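PKD domain (Vibrio anguillarum, PDB 6AEM) binds calcium specifically, as a polycystic-kidney-disease domain of the protease Epp, though its wider role is not established. Local coordinates at residues Tyr56-Ala59 with Gly60-Val64. Residues are numbered along the deposited sequence; the frame is centred on the assembly and turned at random.
Sequences YTRA and GQYTV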
loop_
_atom_site.group_PDB
_atom_site.type_symbol
_atom_site.label_atom_id
_atom_site.label_comp_id
_atom_site.label_asym_id
_atom_site.label_seq_id
_atom_site.Cartn_x
_atom_site.Cartn_y
_atom_site.Cartn_z
ATOM N N TYR A 56 -13.792 3.160 2.067
ATOM C CA TYR A 56 -14.180 4.327 1.295
ATOM C C TYR A 56 -15.594 4.725 1.701
ATOM O O TYR A 56 -16.408 3.880 2.103
ATOM C CB TYR A 56 -14.123 4.031 -0.215
ATOM C CG TYR A 56 -12.708 3.778 -0.693
ATOM C CD1 TYR A 56 -11.811 4.831 -0.867
ATOM C CD2 TYR A 56 -12.236 2.480 -0.912
ATOM C CE1 TYR A 56 -10.499 4.589 -1.276
ATOM C CE2 TYR A 56 -10.922 2.234 -1.329
ATOM C CZ TYR A 56 -10.057 3.300 -1.525
ATOM O OH TYR A 56 -8.764 3.007 -1.905
ATOM N N THR A 57 -15.877 6.028 1.639
ATOM C CA THR A 57 -17.222 6.522 1.934
ATOM C C THR A 57 -18.128 6.550 0.711
ATOM O O THR A 57 -19.342 6.756 0.860
ATOM C CB THR A 57 -17.164 7.927 2.550
ATOM O OG1 THR A 57 -16.679 8.860 1.578
ATOM C CG2 THR A 57 -16.273 7.948 3.776
ATOM N N ARG A 58 -17.576 6.383 -0.484
ATOM C CA ARG A 58 -18.359 6.304 -1.704
ATOM C C ARG A 58 -17.710 5.357 -2.703
ATOM O O ARG A 58 -16.494 5.136 -2.691
ATOM C CB ARG A 58 -18.577 7.680 -2.303
ATOM C CG ARG A 58 -17.281 8.400 -2.610
ATOM C CD ARG A 58 -17.287 9.745 -1.886
ATOM N NE ARG A 58 -17.667 10.807 -2.804
ATOM C CZ ARG A 58 -18.000 12.039 -2.442
ATOM N NH1 ARG A 58 -18.324 12.915 -3.377
ATOM N NH2 ARG A 58 -18.098 12.370 -1.161
ATOM N N ALA A 59 -18.553 4.779 -3.559
ATOM C CA ALA A 59 -18.082 3.897 -4.613
ATOM C C ALA A 59 -17.157 4.654 -5.560
ATOM O O ALA A 59 -17.224 5.876 -5.674
ATOM C CB ALA A 59 -19.269 3.312 -5.384
ATOM N N GLY A 60 -16.304 3.909 -6.254
ATOM C CA GLY A 60 -15.504 4.470 -7.327
ATOM C C GLY A 60 -14.238 3.678 -7.584
ATOM O O GLY A 60 -14.005 2.645 -6.995
ATOM N N GLN A 61 -13.457 4.182 -8.545
ATOM C CA GLN A 61 -12.117 3.692 -8.853
ATOM C C GLN A 61 -11.120 4.604 -8.170
ATOM O O GLN A 61 -11.185 5.834 -8.345
ATOM C CB GLN A 61 -11.762 3.716 -10.352
ATOM C CG GLN A 61 -10.129 3.629 -10.544
ATOM C CD GLN A 61 -9.542 3.674 -11.976
ATOM O OE1 GLN A 61 -8.767 4.640 -12.337
ATOM N NE2 GLN A 61 -9.796 2.622 -12.749
ATOM N N TYR A 62 -10.151 4.010 -7.487
ATOM C CA TYR A 62 -9.152 4.757 -6.748
ATOM C C TYR A 62 -7.785 4.152 -7.051
ATOM O O TYR A 62 -7.666 2.935 -7.329
ATOM C CB TYR A 62 -9.386 4.605 -5.232
ATOM C CG TYR A 62 -10.701 5.148 -4.748
ATOM C CD1 TYR A 62 -10.860 6.505 -4.438
ATOM C CD2 TYR A 62 -11.795 4.318 -4.578
ATOM C CE1 TYR A 62 -12.089 7.022 -3.996
ATOM C CE2 TYR A 62 -13.009 4.838 -4.130
ATOM C CZ TYR A 62 -13.144 6.182 -3.837
ATOM O OH TYR A 62 -14.343 6.672 -3.359
ATOM N N THR A 63 -6.755 5.004 -7.006
ATOM C CA THR A 63 -5.373 4.549 -7.078
ATOM C C THR A 63 -4.842 4.476 -5.643
ATOM O O THR A 63 -4.865 5.473 -4.913
ATOM C CB THR A 63 -4.544 5.503 -7.940
ATOM O OG1 THR A 63 -5.014 5.475 -9.291
ATOM C CG2 THR A 63 -3.059 5.119 -7.919
ATOM N N VAL A 64 -4.375 3.280 -5.250
ATOM C CA VAL A 64 -3.758 3.040 -3.947
ATOM C C VAL A 64 -2.259 2.948 -4.158
ATOM O O VAL A 64 -1.799 2.204 -5.033
ATOM C CB VAL A 64 -4.315 1.751 -3.324
ATOM C CG1 VAL A 64 -3.599 1.400 -2.037
ATOM C CG2 VAL A 64 -5.825 1.874 -3.088
#
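Tyr56 and Tyr62 lie face against face in an offset stack, their planes only 6° apart and their ring centroids 3.9 Å from each other. CE1 of Tyr56 sits over the centre of the Tyr62 ring, while CD2 of Tyr62 sits over the centre of the Tyr56 ring; the nearest carbons are Tyr56 CD1 and Tyr62 CE2, 3.5 Å apart. At the edge of the Tyr62 ring, in its plane, comes Arg58 O. The two side chains run past each other in opposite senses, so their hydroxyls leave the stack at opposite ends. The hydroxyl of Tyr56 points toward Val64, with Tyr56 OH 3.4 Å from Val64 CG2, and is hydrogen-bonded to Phe41 O, while Trp54 meets the same ring edge-to-face.

In Tyr62, CG is anti to the carbonyl carbon (chi1 -62°), which swings the ring back along the chain; its OH donates to Arg58 O at 2.7 Å. The bond arrives from above the carbonyl plane, bent to 132° at the oxygen. Arg58 CG touches the hydroxyl as well, 3.5 Å from Tyr62 OH. Between the bonded residues the chain turns through Ala59 into Gly60, which adopts a backbone conformation open in practice only to glycine, and enters strand 60-70, where Gly60, Tyr62 and Val64 pair by backbone bonds with strand 75-84.

A tyrosine at the start of an antiparallel strand, bonded through its hydroxyl to the backbone four residues earlier with glycine two before it, is the tyrosine corner of Greek-key β-sandwiches, here tying the 56-59 crossover between the two sheets of the PKD fold.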